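Local coordinates for peroxinectin A (Dictyostelium discoideum, PDB 6ERC), which uses a haem group and hydrogen peroxide to oxidise phenolic donors, and also shows iodide and thiocyanate peroxidase activity, at residues D204-S208 and P334-N338; M74-F78 and N217-I223. All blocks are in the same frame, centred on the assembly; numbering follows the deposited sequence.

Contact 1: residues D204-S208 and P334-N338; sequences DQLYS and PHALN
Leu206 and Pro334 bring their CA atoms to 6.1 Å where two irregular connections of the animal haem peroxidase fold meet, each carrying a short 3-10 turn. Residues 204-205 end one turn before the chain straightens through Leu206 and Tyr207, while residues 334-336 form the other, held by bonds from N of residue i+3 back to O of residue i, Leu337 N to Pro334 O and Asn338 N to His335 O. Proline suits the start of such a turn, because its ring holds phi near the value required, and the first residue of a turn does not need an N-H. The Pro334 ring is the centre of the interface and is met at CB and CG. CG approaches Gln205 O at 3.1 Å, a backbone carbonyl set against aliphatic ring carbon, and CG also touches Leu206 CD2 at 3.8 Å. From the Tyr207 side, CE2 reaches Pro334 CB at 3.8 Å and Leu337 CD1 at the same 3.8 Å, both obliquely to the ring. Tyr207 can span these two aliphatic groups because its CG stands beside the backbone N (chi1 -66°), which swings the long flat ring out toward the second turn. Leu337 offers a branched end broad enough to pack against both that ring and Leu221 of helix 218-241. Outside the two segments, Asn215 OD1 accepts the backbone N-H of Tyr207, and His335 meets the ring of Phe201. At the outer margin, Gln205 NE2 lies at the edge of the His335 ring, near its plane and 4.2 Å from His335 NE2, too far for a hydrogen bond.

Contact 2: residues M74-F78 and N217-I223; sequences MWGQF and NPGLLSI. With HEM (protoporphyrin IX containing Fe), chain F.
Gln77 and Asn217 meet by contrasting torsions: the glutamine runs out fully extended with CG anti to the backbone N, whereas the shorter asparagine holds CG between backbone N and carbonyl carbon (chi1 67°). Their amides approach from opposite directions with planes 36° apart, and Asn217 ND2 gives a weak, bent bond to Gln77 OE1 at 2.9 Å. Asn217 is the N-cap residue of helix 218-241, and its OD1 accepts from Leu220 N at 2.8 Å with the donor above the carbonyl plane. Gly219, lacking a side chain, leaves room for the methyl of the flexible, bent Met74 chain, Met74 CE lying 3.8 Å from Gly219 CA. Where the short helical segments cross at -72°, Ile223 CG2 sits over one face of the Phe78 ring as a CH-pi contact, 3.6 Å from its centroid, while Leu220 CD1 comes to the edge. On the haem side, Gln77 OE1 is 3.5 Å from the haem meso carbon CHC, and Gly76 lets a haem vinyl carbon lie close to its CA. Leu220 also touches His81, the predicted proton acceptor. Two weak bonds, from Asn217 ND2 and to Glu216 OE1, are consistent with a glutamine kept beside the porphyrin.

Overall arrangement
From the N terminus the four segments come in the order 74-78, 204-208, 217-223 and 334-338, so the two contacts cross rather than nest. Contact 2 closes the first long loop, which holds most of the four-stranded antiparallel sheet, and brings helix 70-80 against the start of helix 218-241. Contact 1 opens inside that loop and closes after it, spanning a region about half helical that includes helices 218-241 and 247-275. Helix 218-241 joins the two: Pro218 packs on Ala336, and Leu221 touches Tyr207. The N-terminal end of this helix thus connects loops 204-208 and 334-338 with the haem pocket.

Contact 1: residues D204-S208 and P334-N338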
# COMPACT_ATOMS: atom_id res chain seq x y z
N ASP A 204 -10.01 -20.01 -8.14
CA ASP A 204 -11.13 -20.44 -7.32
C ASP A 204 -10.72 -20.81 -5.90
O ASP A 204 -11.60 -21.03 -5.06
CB ASP A 204 -11.86 -21.63 -7.96
CG ASP A 204 -10.94 -22.81 -8.23
OD1 ASP A 204 -9.93 -22.62 -8.93
OD2 ASP A 204 -11.23 -23.91 -7.73
N GLN A 205 -9.42 -20.89 -5.61
CA GLN A 205 -8.95 -21.12 -4.25
C GLN A 205 -8.58 -19.83 -3.53
O GLN A 205 -8.30 -19.88 -2.32
CB GLN A 205 -7.74 -22.06 -4.26
CG GLN A 205 -8.07 -23.50 -4.68
CD GLN A 205 -6.83 -24.37 -4.87
OE1 GLN A 205 -6.82 -25.27 -5.70
NE2 GLN A 205 -5.79 -24.10 -4.09
N LEU A 206 -8.56 -18.70 -4.22
CA LEU A 206 -8.27 -17.42 -3.58
C LEU A 206 -9.50 -16.89 -2.86
O LEU A 206 -10.65 -17.17 -3.23
CB LEU A 206 -7.80 -16.39 -4.61
CG LEU A 206 -6.57 -16.74 -5.44
CD1 LEU A 206 -6.26 -15.59 -6.40
CD2 LEU A 206 -5.36 -17.03 -4.56
N TYR A 207 -9.26 -16.10 -1.82
CA TYR A 207 -10.34 -15.48 -1.07
C TYR A 207 -10.84 -14.24 -1.80
O TYR A 207 -10.06 -13.49 -2.39
CB TYR A 207 -9.87 -15.12 0.34
CG TYR A 207 -9.55 -16.33 1.19
CD1 TYR A 207 -10.55 -17.04 1.83
CD2 TYR A 207 -8.23 -16.77 1.34
CE1 TYR A 207 -10.26 -18.15 2.60
CE2 TYR A 207 -7.94 -17.88 2.11
CZ TYR A 207 -8.96 -18.56 2.74
OH TYR A 207 -8.67 -19.67 3.51
N SER A 208 -12.16 -14.04 -1.75
CA SER A 208 -12.81 -12.93 -2.45
C SER A 208 -13.05 -11.79 -1.46
O SER A 208 -13.92 -11.89 -0.58
CB SER A 208 -14.12 -13.40 -3.07
OG SER A 208 -13.91 -14.51 -3.93
N PRO A 334 -3.34 -19.24 -0.40
CA PRO A 334 -4.37 -19.37 0.64
C PRO A 334 -4.04 -20.39 1.72
O PRO A 334 -4.55 -20.28 2.83
CB PRO A 334 -5.62 -19.79 -0.15
CG PRO A 334 -5.33 -19.41 -1.57
CD PRO A 334 -3.86 -19.57 -1.73
N HIS A 335 -3.20 -21.39 1.42
CA HIS A 335 -2.89 -22.42 2.41
C HIS A 335 -2.30 -21.83 3.68
O HIS A 335 -2.32 -22.49 4.73
CB HIS A 335 -1.91 -23.44 1.82
CG HIS A 335 -2.56 -24.41 0.88
ND1 HIS A 335 -2.57 -25.77 1.10
CD2 HIS A 335 -3.24 -24.21 -0.27
CE1 HIS A 335 -3.21 -26.37 0.12
NE2 HIS A 335 -3.63 -25.45 -0.73
N ALA A 336 -1.77 -20.60 3.63
CA ALA A 336 -1.22 -19.98 4.82
C ALA A 336 -2.26 -19.78 5.91
O ALA A 336 -1.89 -19.61 7.08
CB ALA A 336 -0.59 -18.64 4.45
N LEU A 337 -3.55 -19.78 5.56
CA LEU A 337 -4.62 -19.63 6.54
C LEU A 337 -5.29 -20.96 6.89
O LEU A 337 -6.34 -20.96 7.53
CB LEU A 337 -5.68 -18.65 6.02
CG LEU A 337 -5.22 -17.23 5.70
CD1 LEU A 337 -6.40 -16.37 5.26
CD2 LEU A 337 -4.51 -16.59 6.89
N ASN A 338 -4.70 -22.09 6.48
CA ASN A 338 -5.31 -23.38 6.79
C ASN A 338 -5.43 -23.60 8.30
O ASN A 338 -6.33 -24.31 8.75
CB ASN A 338 -4.49 -24.52 6.17
CG ASN A 338 -4.70 -24.63 4.67
OD1 ASN A 338 -5.74 -24.24 4.14
ND2 ASN A 338 -3.70 -25.17 3.97

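Contact 2: residues M74-F78 and N217-I223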
# COMPACT_ATOMS: atom_id res chain seq x y z
N MET A 74 2.37 -4.54 7.51
CA MET A 74 1.13 -5.14 7.05
C MET A 74 -0.01 -4.12 7.05
O MET A 74 -0.86 -4.13 6.15
CB MET A 74 0.77 -6.34 7.93
CG MET A 74 1.66 -7.55 7.70
SD MET A 74 1.52 -8.21 6.02
CE MET A 74 2.68 -9.57 6.10
N TRP A 75 -0.04 -3.23 8.04
CA TRP A 75 -1.03 -2.17 8.02
C TRP A 75 -0.72 -1.15 6.93
O TRP A 75 -1.63 -0.64 6.27
CB TRP A 75 -1.13 -1.48 9.37
CG TRP A 75 -2.28 -0.53 9.42
CD1 TRP A 75 -2.23 0.83 9.27
CD2 TRP A 75 -3.65 -0.87 9.61
NE1 TRP A 75 -3.50 1.35 9.36
CE2 TRP A 75 -4.39 0.33 9.57
CE3 TRP A 75 -4.33 -2.07 9.81
CZ2 TRP A 75 -5.77 0.36 9.73
CZ3 TRP A 75 -5.70 -2.04 9.97
CH2 TRP A 75 -6.41 -0.83 9.93
N GLY A 76 0.56 -0.82 6.75
CA GLY A 76 0.94 0.09 5.68
C GLY A 76 0.48 -0.41 4.33
O GLY A 76 -0.11 0.34 3.54
N GLN A 77 0.73 -1.69 4.04
CA GLN A 77 0.26 -2.27 2.78
C GLN A 77 -1.26 -2.30 2.74
O GLN A 77 -1.86 -2.06 1.68
CB GLN A 77 0.84 -3.67 2.61
CG GLN A 77 0.57 -4.29 1.25
CD GLN A 77 1.13 -5.69 1.13
OE1 GLN A 77 1.72 -6.22 2.09
NE2 GLN A 77 0.96 -6.30 -0.03
N PHE A 78 -1.89 -2.58 3.87
CA PHE A 78 -3.35 -2.53 3.95
C PHE A 78 -3.86 -1.11 3.76
O PHE A 78 -4.92 -0.90 3.17
CB PHE A 78 -3.82 -3.09 5.29
CG PHE A 78 -5.31 -3.15 5.44
CD1 PHE A 78 -6.02 -4.24 4.97
CD2 PHE A 78 -6.00 -2.12 6.05
CE1 PHE A 78 -7.38 -4.30 5.10
CE2 PHE A 78 -7.36 -2.17 6.18
CZ PHE A 78 -8.06 -3.27 5.71
N ASN A 217 -0.42 -11.40 0.20
CA ASN A 217 0.26 -12.17 1.24
C ASN A 217 -0.73 -12.48 2.35
O ASN A 217 -1.75 -11.79 2.50
CB ASN A 217 1.47 -11.42 1.79
CG ASN A 217 1.10 -10.18 2.57
OD1 ASN A 217 0.82 -10.25 3.77
ND2 ASN A 217 1.09 -9.04 1.89
N PRO A 218 -0.46 -13.52 3.15
CA PRO A 218 -1.43 -13.90 4.19
C PRO A 218 -1.61 -12.85 5.27
O PRO A 218 -2.74 -12.57 5.68
CB PRO A 218 -0.84 -15.20 4.76
CG PRO A 218 0.20 -15.65 3.76
CD PRO A 218 0.72 -14.40 3.14
N GLY A 219 -0.51 -12.26 5.75
CA GLY A 219 -0.64 -11.20 6.74
C GLY A 219 -1.59 -10.10 6.30
O GLY A 219 -2.26 -9.49 7.13
N LEU A 220 -1.65 -9.84 5.00
CA LEU A 220 -2.63 -8.90 4.48
C LEU A 220 -4.04 -9.47 4.55
O LEU A 220 -4.98 -8.77 4.93
CB LEU A 220 -2.28 -8.53 3.04
CG LEU A 220 -3.16 -7.50 2.32
CD1 LEU A 220 -3.14 -6.17 3.06
CD2 LEU A 220 -2.69 -7.33 0.88
N LEU A 221 -4.20 -10.75 4.20
CA LEU A 221 -5.50 -11.39 4.30
C LEU A 221 -5.96 -11.48 5.75
O LEU A 221 -7.17 -11.38 6.02
CB LEU A 221 -5.44 -12.79 3.68
CG LEU A 221 -5.92 -12.89 2.24
CD1 LEU A 221 -5.43 -14.17 1.59
CD2 LEU A 221 -7.44 -12.82 2.20
N SER A 222 -5.03 -11.66 6.68
CA SER A 222 -5.41 -11.72 8.09
C SER A 222 -6.06 -10.42 8.54
O SER A 222 -7.07 -10.44 9.26
CB SER A 222 -4.19 -12.03 8.95
OG SER A 222 -3.77 -13.37 8.76
N ILE A 223 -5.51 -9.28 8.13
CA ILE A 223 -6.14 -8.01 8.46
C ILE A 223 -7.53 -7.92 7.85
O ILE A 223 -8.48 -7.48 8.49
CB ILE A 223 -5.25 -6.83 8.03
CG1 ILE A 223 -3.93 -6.84 8.81
CG2 ILE A 223 -5.98 -5.50 8.24
CD1 ILE A 223 -2.93 -5.78 8.40
CHA HEM F . 2.86 -1.32 -5.06
CHB HEM F . 3.97 -5.83 -3.72
CHC HEM F . 4.42 -4.33 0.89
CHD HEM F . 3.54 0.22 -0.51
C1A HEM F . 3.18 -2.66 -5.10
C2A HEM F . 3.33 -3.45 -6.29
C3A HEM F . 3.64 -4.70 -5.93
C4A HEM F . 3.69 -4.73 -4.49
CMA HEM F . 3.90 -5.90 -6.86
CAA HEM F . 3.17 -2.91 -7.72
CBA HEM F . 4.55 -2.94 -8.36
CGA HEM F . 4.62 -1.95 -9.49
O1A HEM F . 4.49 -0.72 -9.23
O2A HEM F . 4.81 -2.38 -10.66
C1B HEM F . 4.17 -5.81 -2.36
C2B HEM F . 4.46 -6.97 -1.55
C3B HEM F . 4.58 -6.56 -0.27
C4B HEM F . 4.37 -5.13 -0.24
CMB HEM F . 4.58 -8.39 -2.14
CAB HEM F . 4.89 -7.38 1.00
CBB HEM F . 5.17 -8.69 0.98
C1C HEM F . 4.23 -2.96 0.92
C2C HEM F . 4.29 -2.11 2.09
C3C HEM F . 4.04 -0.84 1.70
C4C HEM F . 3.82 -0.88 0.27
CMC HEM F . 4.61 -2.68 3.50
CAC HEM F . 3.98 0.50 2.47
CBC HEM F . 4.15 0.67 3.78
C1D HEM F . 3.23 0.19 -1.85
C2D HEM F . 2.78 1.31 -2.64
C3D HEM F . 2.61 0.88 -3.90
C4D HEM F . 2.92 -0.53 -3.94
CMD HEM F . 2.58 2.75 -2.11
CAD HEM F . 2.12 1.69 -5.11
CBD HEM F . 0.60 1.76 -4.96
CGD HEM F . -0.08 1.74 -6.31
O1D HEM F . -0.31 0.63 -6.85
O2D HEM F . -0.41 2.83 -6.85
NA HEM F . 3.41 -3.47 -4.01
NB HEM F . 4.12 -4.70 -1.53
NC HEM F . 3.93 -2.18 -0.17
ND HEM F . 3.30 -0.91 -2.67
FE HEM F . 3.65 -2.79 -2.10